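Local coordinates for protein O-succinylhomoserine sulfhydrylase (PDB 3NDN) that probably makes L-homocysteine from O-succinyl-L-homoserine and hydrogen sulfide with the help of pyridoxal 5'-phosphate, as a homotetramer in methionine biosynthesis, at residues A[358-363]-A[394-399]; A[288-293]-A[404-409]; A[196-201]-A[217-222]; A[180-185]-A[310-315]. All blocks are in the same frame, centred on the assembly; numbering follows the deposited sequence. Where two conformers were deposited one is given.

Contact 1 (A[358-363]-A[394-399]); sequences NNLGDA and RISVGL
Asn358 meets Arg394 where an irregular loop of the C-terminal domain runs beside the last residues of strand 392-396, one of the strands of that domain's mixed sheet; the end-to-end directions of the two segments differ by only 19°. The carbonyl O of Asn358 lies at the edge of the guanidinium and takes a weak hydrogen bond from Arg394 NH2 at 3.1 Å. The Arg394 chain bends at chi3 (68°), which brings its terminal group round to the loop, while NH1 is engaged by Asn177 OD1. The Asn358 side chain turns to Thr374 instead. At Asn359 the link is indirect: a water gives a hydrogen to Asn359 O and receives one from Arg394 NH2. Leu360 then covers a face of the guanidinium, its CD2 standing 3.6 Å from Arg394 CZ and offset toward the rim. Gly361 N donates to a second water, which also bonds Ser396 OG at 2.8 Å. Asp362 O accepts from two waters: the first continues to Ser396 OG, the second donates to Val397 O at 2.7 Å. Three waters thus bridge the middle of the contact, two of them meeting at Ser396 OG. A direct backbone-to-backbone bond forms at Ala363, whose O receives Leu399 N at 2.9 Å (N-H...O 161°) and also a CA-H...O approach from Gly398 CA at 3.3 Å. Beside this bond, Ala363 CB rests on Leu399 CD1 at 3.7 Å.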
loop_
_atom_site.group_PDB
_atom_site.type_symbol
_atom_site.label_atom_id
_atom_site.label_comp_id
_atom_site.label_asym_id
_atom_site.label_seq_id
_atom_site.Cartn_x
_atom_site.Cartn_y
_atom_site.Cartn_z
ATOM N N ASN A 358 8.193 -4.500 -24.044
ATOM C CA ASN A 358 8.107 -3.217 -24.770
ATOM C C ASN A 358 8.298 -1.918 -23.940
ATOM O O ASN A 358 8.244 -0.802 -24.494
ATOM C CB ASN A 358 6.785 -3.155 -25.537
ATOM C CG ASN A 358 6.779 -2.074 -26.600
ATOM O OD1 ASN A 358 7.543 -2.132 -27.584
ATOM N ND2 ASN A 358 5.922 -1.073 -26.418
ATOM N N ASN A 359 8.560 -2.053 -22.645
ATOM C CA ASN A 359 8.596 -0.901 -21.726
ATOM C C ASN A 359 9.986 -0.204 -21.696
ATOM O O ASN A 359 10.937 -0.686 -22.329
ATOM C CB ASN A 359 8.126 -1.349 -20.326
ATOM C CG ASN A 359 7.333 -0.260 -19.569
ATOM O OD1 ASN A 359 7.399 0.932 -19.904
ATOM N ND2 ASN A 359 6.593 -0.673 -18.529
ATOM N N LEU A 360 10.067 0.932 -20.995
ATOM C CA LEU A 360 11.276 1.766 -20.869
ATOM C C LEU A 360 11.462 2.304 -19.451
ATOM O O LEU A 360 10.498 2.419 -18.693
ATOM C CB LEU A 360 11.189 2.999 -21.802
ATOM C CG LEU A 360 11.082 2.830 -23.318
ATOM C CD1 LEU A 360 10.747 4.165 -24.017
ATOM C CD2 LEU A 360 12.375 2.260 -23.863
ATOM N N GLY A 361 12.700 2.682 -19.121
ATOM C CA GLY A 361 13.006 3.379 -17.865
ATOM C C GLY A 361 12.948 2.535 -16.600
ATOM O O GLY A 361 12.598 3.046 -15.538
ATOM N N ASP A 362 13.273 1.248 -16.717
ATOM C CA ASP A 362 13.242 0.303 -15.578
ATOM C C ASP A 362 14.673 -0.048 -15.182
ATOM O O ASP A 362 15.592 -0.011 -16.023
ATOM C CB ASP A 362 12.463 -0.963 -15.998
ATOM C CG ASP A 362 12.034 -1.871 -14.811
ATOM O OD1 ASP A 362 12.661 -1.884 -13.721
ATOM O OD2 ASP A 362 11.045 -2.629 -15.003
ATOM N N ALA A 363 14.870 -0.385 -13.905
ATOM C CA ALA A 363 16.157 -0.932 -13.442
ATOM C C ALA A 363 16.477 -2.303 -14.078
ATOM O O ALA A 363 17.642 -2.688 -14.180
ATOM C CB ALA A 363 16.176 -1.040 -11.924
ATOM N N ARG A 394 15.789 -2.870 -30.419
ATOM C CA ARG A 394 15.910 -1.781 -29.418
ATOM C C ARG A 394 16.172 -2.315 -27.992
ATOM O O ARG A 394 15.411 -3.160 -27.503
ATOM C CB ARG A 394 14.629 -0.936 -29.388
ATOM C CG ARG A 394 14.796 0.413 -28.673
ATOM C CD ARG A 394 13.456 1.093 -28.373
ATOM N NE ARG A 394 12.667 0.381 -27.361
ATOM C CZ ARG A 394 11.417 0.703 -27.022
ATOM N NH1 ARG A 394 10.793 1.718 -27.623
ATOM N NH2 ARG A 394 10.775 -0.001 -26.091
ATOM N N ILE A 395 17.223 -1.816 -27.325
ATOM C CA ILE A 395 17.551 -2.254 -25.949
ATOM C C ILE A 395 17.418 -1.102 -24.924
ATOM O O ILE A 395 17.989 -0.012 -25.107
ATOM C CB ILE A 395 18.967 -2.896 -25.839
ATOM C CG1 ILE A 395 19.051 -4.176 -26.687
ATOM C CG2 ILE A 395 19.319 -3.225 -24.363
ATOM C CD1 ILE A 395 20.463 -4.770 -26.784
ATOM N N SER A 396 16.652 -1.357 -23.868
ATOM C CA SER A 396 16.469 -0.411 -22.752
ATOM C C SER A 396 17.411 -0.789 -21.610
ATOM O O SER A 396 17.303 -1.879 -21.047
ATOM C CB SER A 396 15.004 -0.412 -22.316
ATOM O OG SER A 396 14.741 0.480 -21.238
ATOM N N VAL A 397 18.338 0.109 -21.272
ATOM C CA VAL A 397 19.422 -0.174 -20.293
ATOM C C VAL A 397 19.087 0.193 -18.839
ATOM O O VAL A 397 18.753 1.350 -18.536
ATOM C CB VAL A 397 20.757 0.487 -20.734
ATOM C CG1 VAL A 397 21.904 0.231 -19.719
ATOM C CG2 VAL A 397 21.168 -0.042 -22.124
ATOM N N GLY A 398 19.193 -0.807 -17.954
ATOM C CA GLY A 398 18.892 -0.670 -16.533
ATOM C C GLY A 398 20.142 -0.570 -15.656
ATOM O O GLY A 398 21.097 0.133 -15.995
ATOM N N LEU A 399 20.121 -1.285 -14.534
ATOM C CA LEU A 399 21.124 -1.145 -13.475
ATOM C C LEU A 399 21.992 -2.381 -13.224
ATOM O O LEU A 399 22.870 -2.359 -12.352
ATOM C CB LEU A 399 20.436 -0.680 -12.164
ATOM C CG LEU A 399 19.828 0.726 -12.131
ATOM C CD1 LEU A 399 19.089 1.024 -10.801
ATOM C CD2 LEU A 399 20.878 1.808 -12.400
HETATM O O HOH W 1 11.702 -2.370 -24.312
HETATM O O HOH W 2 15.362 3.130 -20.396
HETATM O O HOH W 3 14.752 -0.794 -18.735
HETATM O O HOH W 4 16.520 2.445 -17.534
#

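Contact 2 (A[288-293]-A[404-409]); sequences AQRIAE and DLIADI
Ile291 packs against Leu405, Ile406 and Ile409 in a roughly parallel pair of helices, 277-296 and 402-413, of the C-terminal domain: the short axes cross at -29° and approach to 10.8 Å. The two branches of Ile291 share three partners. CG1 slides past Ile406 in the opposite direction, 4.1 Å from Ile406 CG1, and the tip of this branch, CD1, faces Leu405 CD1 at 4.2 Å; CG2 meets Ile409 CD1 at 4.0 Å, the two side chains crossing at about a right angle. With chi1 at -72°, CG1 stands anti to the carbonyl carbon and CG2 anti to the backbone N, which turns the two branches toward different residues. No hydrogen bond joins the segments. Ile291 also touches Val397, just after strand 392-396, which sets the pair against the C-terminal sheet. Farther out, Arg290 closes one margin, its guanidinium held by a salt bridge to Asp403. From helix 402-413 itself, the carboxylate of Asp408 accepts the backbone N-H groups of Arg352, Leu353 and Ile354, fixing the helix against the chain entering that sheet, and Asp404 bonds Thr29 of the second subunit. At the exposed margin, Arg290 NH2 lies 4.1 Å from Ile406 CD1.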
loop_
_atom_site.group_PDB
_atom_site.type_symbol
_atom_site.label_atom_id
_atom_site.label_comp_id
_atom_site.label_asym_id
_atom_site.label_seq_id
_atom_site.Cartn_x
_atom_site.Cartn_y
_atom_site.Cartn_z
ATOM N N ALA A 288 24.703 2.714 -20.937
ATOM C CA ALA A 288 24.204 2.733 -22.329
ATOM C C ALA A 288 25.291 3.216 -23.333
ATOM O O ALA A 288 25.413 2.678 -24.457
ATOM C CB ALA A 288 22.958 3.583 -22.420
ATOM N N GLN A 289 26.098 4.200 -22.916
ATOM C CA GLN A 289 27.231 4.693 -23.735
ATOM C C GLN A 289 28.208 3.553 -24.040
ATOM O O GLN A 289 28.655 3.407 -25.180
ATOM C CB GLN A 289 27.953 5.838 -22.999
ATOM C CG GLN A 289 29.162 6.442 -23.725
ATOM C CD GLN A 289 28.781 7.493 -24.757
ATOM O OE1 GLN A 289 27.961 8.376 -24.498
ATOM N NE2 GLN A 289 29.411 7.423 -25.922
ATOM N N ARG A 290 28.545 2.750 -23.024
ATOM C CA ARG A 290 29.445 1.599 -23.208
ATOM C C ARG A 290 28.852 0.520 -24.125
ATOM O O ARG A 290 29.566 -0.078 -24.929
ATOM C CB ARG A 290 29.850 0.957 -21.859
ATOM C CG ARG A 290 30.895 1.719 -21.034
ATOM C CD ARG A 290 31.346 0.912 -19.790
ATOM N NE ARG A 290 31.853 -0.411 -20.162
ATOM C CZ ARG A 290 32.068 -1.430 -19.328
ATOM N NH1 ARG A 290 31.837 -1.318 -18.025
ATOM N NH2 ARG A 290 32.522 -2.582 -19.810
ATOM N N ILE A 291 27.558 0.256 -23.972
ATOM C CA ILE A 291 26.839 -0.745 -24.785
ATOM C C ILE A 291 26.732 -0.308 -26.262
ATOM O O ILE A 291 26.900 -1.129 -27.178
ATOM C CB ILE A 291 25.440 -1.117 -24.130
ATOM C CG1 ILE A 291 25.656 -1.960 -22.865
ATOM C CG2 ILE A 291 24.523 -1.892 -25.109
ATOM C CD1 ILE A 291 24.457 -2.004 -21.886
ATOM N N ALA A 292 26.493 0.983 -26.490
ATOM C CA ALA A 292 26.440 1.539 -27.848
ATOM C C ALA A 292 27.781 1.385 -28.569
ATOM O O ALA A 292 27.823 0.994 -29.740
ATOM C CB ALA A 292 26.026 3.006 -27.806
ATOM N N GLU A 293 28.874 1.668 -27.852
ATOM C CA GLU A 293 30.222 1.514 -28.399
ATOM C C GLU A 293 30.581 0.042 -28.697
ATOM O O GLU A 293 31.251 -0.257 -29.702
ATOM C CB GLU A 293 31.250 2.179 -27.461
ATOM C CG GLU A 293 31.103 3.708 -27.379
ATOM C CD GLU A 293 31.872 4.338 -26.220
ATOM O OE1 GLU A 293 32.360 3.598 -25.334
ATOM O OE2 GLU A 293 31.972 5.586 -26.186
ATOM N N ASP A 404 27.973 -7.915 -17.354
ATOM C CA ASP A 404 27.023 -9.028 -17.433
ATOM C C ASP A 404 26.063 -8.819 -18.625
ATOM O O ASP A 404 25.675 -9.787 -19.289
ATOM C CB ASP A 404 26.210 -9.182 -16.123
ATOM C CG ASP A 404 27.047 -9.684 -14.924
ATOM O OD1 ASP A 404 28.052 -10.402 -15.112
ATOM O OD2 ASP A 404 26.672 -9.376 -13.764
ATOM N N LEU A 405 25.685 -7.565 -18.887
ATOM C CA LEU A 405 24.788 -7.231 -20.013
ATOM C C LEU A 405 25.476 -7.429 -21.377
ATOM O O LEU A 405 24.873 -7.972 -22.315
ATOM C CB LEU A 405 24.239 -5.809 -19.881
ATOM C CG LEU A 405 23.256 -5.530 -18.719
ATOM C CD1 LEU A 405 23.072 -4.037 -18.495
ATOM C CD2 LEU A 405 21.895 -6.207 -18.978
ATOM N N ILE A 406 26.719 -6.972 -21.479
ATOM C CA ILE A 406 27.533 -7.170 -22.697
ATOM C C ILE A 406 27.740 -8.652 -23.025
ATOM O O ILE A 406 27.598 -9.054 -24.182
ATOM C CB ILE A 406 28.873 -6.374 -22.642
ATOM C CG1 ILE A 406 28.581 -4.882 -22.847
ATOM C CG2 ILE A 406 29.853 -6.867 -23.734
ATOM C CD1 ILE A 406 29.701 -3.929 -22.442
ATOM N N ALA A 407 28.066 -9.454 -22.012
ATOM C CA ALA A 407 28.137 -10.903 -22.147
ATOM C C ALA A 407 26.842 -11.526 -22.710
ATOM O O ALA A 407 26.918 -12.380 -23.578
ATOM C CB ALA A 407 28.514 -11.570 -20.804
ATOM N N ASP A 408 25.673 -11.119 -22.195
ATOM C CA ASP A 408 24.372 -11.634 -22.663
ATOM C C ASP A 408 24.088 -11.241 -24.116
ATOM O O ASP A 408 23.573 -12.046 -24.892
ATOM C CB ASP A 408 23.222 -11.145 -21.734
ATOM C CG ASP A 408 21.908 -11.944 -21.910
ATOM O OD1 ASP A 408 21.956 -13.179 -22.125
ATOM O OD2 ASP A 408 20.810 -11.339 -21.786
ATOM N N ILE A 409 24.417 -10.003 -24.477
ATOM C CA ILE A 409 24.234 -9.523 -25.851
ATOM C C ILE A 409 25.191 -10.260 -26.827
ATOM O O ILE A 409 24.768 -10.707 -27.889
ATOM C CB ILE A 409 24.412 -7.983 -25.939
ATOM C CG1 ILE A 409 23.334 -7.262 -25.105
ATOM C CG2 ILE A 409 24.366 -7.486 -27.395
ATOM C CD1 ILE A 409 23.633 -5.750 -24.896
#

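Contact 3 (A[196-201]-A[217-222]); sequences GAKVVL and GVDVVV
Val200 and Val220 stand side by side on one face of the sheet, where two strands pair in parallel, and point the same way, with Val200 CG2 4.0 Å from Val220 CB. Their strands, 198-202 and 220-224, belong to one beta-alpha-beta unit in the mixed seven-stranded sheet of the PLP-binding domain. Helix 105-114 covers this face. On the side of Leu201, Val218 from the loop before strand 220-224, its CG1 anti to the backbone N (chi1 168°), brings that methyl to 3.9 Å from Leu201 CB; helix 185-194 packs over Val218 there. Between the faces runs the parallel pairing itself: Leu201 N donates to Val220 O at 3.0 Å, and Val222 N to Leu201 O. Toward the start of the strands Val220 N reaches Val199 O at 3.1 Å, joined by a weak bond from Asp219 N to the same oxygen. The next donor, Val199 N, finds a side chain: Asp219 OD2 accepts it at 2.9 Å, almost straight (176°), on the anti side, somewhat out of the carboxylate plane. Asp219 OD2 also takes His193 NE2. At the solvent margin a water donates to Asp219 OD1 at 2.6 Å and weakly accepts from Lys198 NZ, which stays 4.2 Å from Asp219 OD1, too far for a salt bridge. The carboxylate thus extends the pairing ahead of the first regular bridge, and these donors, with the nearby ammonium, would be expected to favour its ionised form.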
loop_
_atom_site.group_PDB
_atom_site.type_symbol
_atom_site.label_atom_id
_atom_site.label_comp_id
_atom_site.label_asym_id
_atom_site.label_seq_id
_atom_site.Cartn_x
_atom_site.Cartn_y
_atom_site.Cartn_z
ATOM N N GLY A 196 2.555 33.085 -32.704
ATOM C CA GLY A 196 1.631 33.194 -31.555
ATOM C C GLY A 196 1.342 31.894 -30.797
ATOM O O GLY A 196 0.461 31.861 -29.926
ATOM N N ALA A 197 2.082 30.830 -31.112
ATOM C CA ALA A 197 1.816 29.482 -30.553
ATOM C C ALA A 197 2.587 29.183 -29.256
ATOM O O ALA A 197 3.651 29.765 -29.013
ATOM C CB ALA A 197 2.116 28.404 -31.604
ATOM N N LYS A 198 2.032 28.283 -28.435
ATOM C CA LYS A 198 2.708 27.774 -27.225
ATOM C C LYS A 198 3.362 26.422 -27.526
ATOM O O LYS A 198 2.722 25.538 -28.095
ATOM C CB LYS A 198 1.715 27.612 -26.059
ATOM C CG LYS A 198 0.991 28.899 -25.626
ATOM C CD LYS A 198 1.948 29.918 -24.987
ATOM C CE LYS A 198 1.265 31.265 -24.780
ATOM N NZ LYS A 198 2.055 32.179 -23.895
ATOM N N VAL A 199 4.613 26.252 -27.105
ATOM C CA VAL A 199 5.378 25.043 -27.428
ATOM C C VAL A 199 5.266 23.975 -26.328
ATOM O O VAL A 199 5.637 24.239 -25.180
ATOM C CB VAL A 199 6.865 25.386 -27.671
ATOM C CG1 VAL A 199 7.687 24.126 -27.939
ATOM C CG2 VAL A 199 7.011 26.383 -28.838
ATOM N N VAL A 200 4.767 22.784 -26.679
ATOM C CA VAL A 200 4.663 21.645 -25.726
ATOM C C VAL A 200 5.725 20.589 -26.074
ATOM O O VAL A 200 5.678 19.998 -27.153
ATOM C CB VAL A 200 3.227 20.983 -25.705
ATOM C CG1 VAL A 200 3.118 19.874 -24.613
ATOM C CG2 VAL A 200 2.136 22.022 -25.476
ATOM N N LEU A 201 6.685 20.383 -25.159
ATOM C CA LEU A 201 7.743 19.370 -25.293
ATOM C C LEU A 201 7.431 18.125 -24.448
ATOM O O LEU A 201 7.200 18.252 -23.254
ATOM C CB LEU A 201 9.101 19.946 -24.824
ATOM C CG LEU A 201 10.318 19.009 -24.741
ATOM C CD1 LEU A 201 10.792 18.589 -26.142
ATOM C CD2 LEU A 201 11.499 19.641 -23.940
ATOM N N GLY A 217 13.181 28.408 -23.767
ATOM C CA GLY A 217 11.945 29.119 -24.088
ATOM C C GLY A 217 10.724 28.260 -24.371
ATOM O O GLY A 217 9.732 28.752 -24.922
ATOM N N VAL A 218 10.785 26.977 -24.014
ATOM C CA VAL A 218 9.621 26.097 -24.152
ATOM C C VAL A 218 8.562 26.576 -23.137
ATOM O O VAL A 218 8.912 27.007 -22.036
ATOM C CB VAL A 218 10.021 24.610 -23.947
ATOM C CG1 VAL A 218 8.830 23.725 -23.806
ATOM C CG2 VAL A 218 10.886 24.122 -25.114
ATOM N N ASP A 219 7.283 26.522 -23.515
ATOM C CA ASP A 219 6.197 27.017 -22.659
ATOM C C ASP A 219 5.651 25.968 -21.680
ATOM O O ASP A 219 5.245 26.308 -20.568
ATOM C CB ASP A 219 5.051 27.564 -23.518
ATOM C CG ASP A 219 5.514 28.688 -24.447
ATOM O OD1 ASP A 219 5.566 29.850 -23.989
ATOM O OD2 ASP A 219 5.855 28.389 -25.617
ATOM N N VAL A 220 5.629 24.712 -22.122
ATOM C CA VAL A 220 5.000 23.577 -21.411
ATOM C C VAL A 220 5.856 22.323 -21.573
ATOM O O VAL A 220 6.339 22.035 -22.681
ATOM C CB VAL A 220 3.565 23.265 -21.984
ATOM C CG1 VAL A 220 2.898 22.103 -21.223
ATOM C CG2 VAL A 220 2.661 24.508 -21.936
ATOM N N VAL A 221 6.052 21.572 -20.479
ATOM C CA VAL A 221 6.746 20.286 -20.557
ATOM C C VAL A 221 5.830 19.207 -19.951
ATOM O O VAL A 221 5.176 19.448 -18.917
ATOM C CB VAL A 221 8.146 20.316 -19.842
ATOM C CG1 VAL A 221 8.790 18.948 -19.849
ATOM C CG2 VAL A 221 9.074 21.331 -20.523
ATOM N N VAL A 222 5.750 18.050 -20.616
ATOM C CA VAL A 222 4.961 16.911 -20.091
ATOM C C VAL A 222 5.830 15.676 -19.826
ATOM O O VAL A 222 6.783 15.391 -20.582
ATOM C CB VAL A 222 3.740 16.506 -21.011
ATOM C CG1 VAL A 222 2.709 17.610 -21.087
ATOM C CG2 VAL A 222 4.209 16.096 -22.401
HETATM O O HOH W 5 5.166 32.049 -25.338
#

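Contact 4 (A[180-185]-A[310-315]); sequences QSLVDI and PSHPQY
Leu182 and Gln314 bring the two irregular segments closest, their CA atoms 7.0 Å apart, where a type I turn from His312 to Tyr315, closed by Tyr315 N to His312 O, leads into helix 315-321 with Gln314 at its N-cap position. Side chains reaching for backbone form part of the interface between the PLP-binding domain, which contributes 180-185, and the C-terminal domain. The primary amide of Gln314 grips one residue at both ends: OE1 accepts Leu182 N at 2.9 Å (N-H...O 166°), while NE2 donates to Leu182 O at 3.2 Å, from above that carbonyl's plane. With the chain extended beyond CG, Gln314 slides past the Leu182 side chain in the opposite direction, and its OE1 comes within 3.7 Å of Leu182 CB. This pair of hydrogen bonds fixes the amide's rotation, since exchanging its O and N would set acceptor against acceptor. Leu182 itself is buried, packing on Leu317 and Ala318 of helix 315-321. His312 supplies the other tie. CG lies anti to the backbone N (chi1 -168°), and the ring uses both nitrogens in its own plane: ND1 accepts Gln314 N at 2.9 Å, which leaves NE2 as the donor across the contact, a pattern consistent with a neutral ring. Second-shell bonds from Gln180 NE2 to Thr330 and Val328 hold the receiving residue on the C-terminal sheet. His312 NE2 meets Gln180 O at 2.9 Å, the oxygen lying 5° out of the ring plane.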
loop_
_atom_site.group_PDB
_atom_site.type_symbol
_atom_site.label_atom_id
_atom_site.label_comp_id
_atom_site.label_asym_id
_atom_site.label_seq_id
_atom_site.Cartn_x
_atom_site.Cartn_y
_atom_site.Cartn_z
ATOM N N GLN A 180 15.565 7.584 -33.071
ATOM C CA GLN A 180 16.367 8.591 -32.344
ATOM C C GLN A 180 16.788 9.817 -33.200
ATOM O O GLN A 180 17.920 10.312 -33.099
ATOM C CB GLN A 180 17.544 7.935 -31.571
ATOM C CG GLN A 180 17.167 6.606 -30.851
ATOM C CD GLN A 180 18.095 6.186 -29.692
ATOM O OE1 GLN A 180 18.781 7.009 -29.092
ATOM N NE2 GLN A 180 18.075 4.896 -29.355
ATOM N N SER A 181 15.852 10.276 -34.035
ATOM C CA SER A 181 15.965 11.527 -34.793
ATOM C C SER A 181 15.717 12.705 -33.851
ATOM O O SER A 181 14.897 12.592 -32.922
ATOM C CB SER A 181 14.928 11.510 -35.929
ATOM O OG SER A 181 14.849 12.749 -36.617
ATOM N N LEU A 182 16.403 13.832 -34.075
ATOM C CA LEU A 182 16.262 15.015 -33.201
ATOM C C LEU A 182 15.477 16.196 -33.805
ATOM O O LEU A 182 15.399 16.348 -35.028
ATOM C CB LEU A 182 17.646 15.518 -32.723
ATOM C CG LEU A 182 18.703 14.547 -32.165
ATOM C CD1 LEU A 182 19.836 15.309 -31.496
ATOM C CD2 LEU A 182 18.131 13.545 -31.188
ATOM N N VAL A 183 14.910 17.030 -32.928
ATOM C CA VAL A 183 14.310 18.320 -33.298
ATOM C C VAL A 183 15.138 19.446 -32.637
ATOM O O VAL A 183 15.512 19.328 -31.470
ATOM C CB VAL A 183 12.825 18.403 -32.838
ATOM C CG1 VAL A 183 12.218 19.767 -33.162
ATOM C CG2 VAL A 183 11.993 17.276 -33.476
ATOM N N ASP A 184 15.449 20.510 -33.388
ATOM C CA ASP A 184 16.225 21.654 -32.864
ATOM C C ASP A 184 15.320 22.526 -31.967
ATOM O O ASP A 184 14.543 23.335 -32.482
ATOM C CB ASP A 184 16.783 22.483 -34.043
ATOM C CG ASP A 184 17.875 23.485 -33.634
ATOM O OD1 ASP A 184 17.805 24.097 -32.555
ATOM O OD2 ASP A 184 18.803 23.712 -34.443
ATOM N N ILE A 185 15.421 22.372 -30.645
ATOM C CA ILE A 185 14.455 23.027 -29.715
ATOM C C ILE A 185 14.445 24.571 -29.823
ATOM O O ILE A 185 13.379 25.171 -30.008
ATOM C CB ILE A 185 14.638 22.564 -28.231
ATOM C CG1 ILE A 185 14.427 21.051 -28.088
ATOM C CG2 ILE A 185 13.681 23.318 -27.266
ATOM C CD1 ILE A 185 14.936 20.476 -26.727
ATOM N N PRO A 310 29.592 9.577 -31.836
ATOM C CA PRO A 310 30.024 10.607 -32.815
ATOM C C PRO A 310 29.543 10.427 -34.264
ATOM O O PRO A 310 29.422 11.416 -34.999
ATOM C CB PRO A 310 31.553 10.571 -32.716
ATOM C CG PRO A 310 31.808 10.104 -31.306
ATOM C CD PRO A 310 30.734 9.087 -31.035
ATOM N N SER A 311 29.234 9.192 -34.651
ATOM C CA SER A 311 28.646 8.888 -35.962
ATOM C C SER A 311 27.156 9.234 -36.164
ATOM O O SER A 311 26.642 9.088 -37.278
ATOM C CB SER A 311 28.847 7.405 -36.277
ATOM O OG SER A 311 28.216 6.613 -35.293
ATOM N N HIS A 312 26.447 9.655 -35.110
ATOM C CA HIS A 312 25.048 10.065 -35.260
ATOM C C HIS A 312 24.951 11.250 -36.235
ATOM O O HIS A 312 25.739 12.197 -36.122
ATOM C CB HIS A 312 24.434 10.440 -33.892
ATOM C CG HIS A 312 22.943 10.599 -33.912
ATOM N ND1 HIS A 312 22.310 11.624 -34.585
ATOM C CD2 HIS A 312 21.959 9.876 -33.325
ATOM C CE1 HIS A 312 21.003 11.514 -34.428
ATOM N NE2 HIS A 312 20.763 10.460 -33.669
ATOM N N PRO A 313 24.000 11.200 -37.202
ATOM C CA PRO A 313 23.917 12.281 -38.206
ATOM C C PRO A 313 23.674 13.673 -37.614
ATOM O O PRO A 313 24.003 14.676 -38.258
ATOM C CB PRO A 313 22.743 11.871 -39.118
ATOM C CG PRO A 313 22.201 10.611 -38.593
ATOM C CD PRO A 313 23.081 10.085 -37.494
ATOM N N GLN A 314 23.102 13.730 -36.409
ATOM C CA GLN A 314 22.829 14.998 -35.720
ATOM C C GLN A 314 23.644 15.153 -34.425
ATOM O O GLN A 314 23.180 15.767 -33.450
ATOM C CB GLN A 314 21.331 15.136 -35.420
ATOM C CG GLN A 314 20.453 15.330 -36.663
ATOM C CD GLN A 314 18.978 15.126 -36.371
ATOM O OE1 GLN A 314 18.542 14.024 -36.027
ATOM N NE2 GLN A 314 18.202 16.192 -36.500
ATOM N N TYR A 315 24.856 14.606 -34.420
ATOM C CA TYR A 315 25.722 14.627 -33.228
ATOM C C TYR A 315 25.992 16.028 -32.662
ATOM O O TYR A 315 25.959 16.224 -31.438
ATOM C CB TYR A 315 27.045 13.922 -33.521
ATOM C CG TYR A 315 28.019 13.860 -32.361
ATOM C CD1 TYR A 315 27.750 13.078 -31.230
ATOM C CD2 TYR A 315 29.225 14.579 -32.400
ATOM C CE1 TYR A 315 28.655 13.022 -30.158
ATOM C CE2 TYR A 315 30.139 14.526 -31.337
ATOM C CZ TYR A 315 29.845 13.745 -30.227
ATOM O OH TYR A 315 30.748 13.685 -29.196
#

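Two domains are sampled. Contact 3 sits within the seven-stranded sheet of the PLP-binding domain, contacts 1 and 2 in the C-terminal domain, and contact 4 between the two. Contacts 1 and 2 have centres 13 Å apart and touch, Val397 CG2 lying 3.8 Å from Ile291 CD1; helix 402-413 follows strand 392-396 after a short loop, and the touch places the helix pair against the sheet. Contact 3, about 28 Å from contact 1 between centres, reaches contact 4 through Val218 and Ile185. Along the chain, contact 3 falls between the segments of contact 4 and contact 1 between those of contact 2, while the segments of contacts 2 and 4 alternate; contact 4 joins the C-terminal domain to the cofactor-binding one.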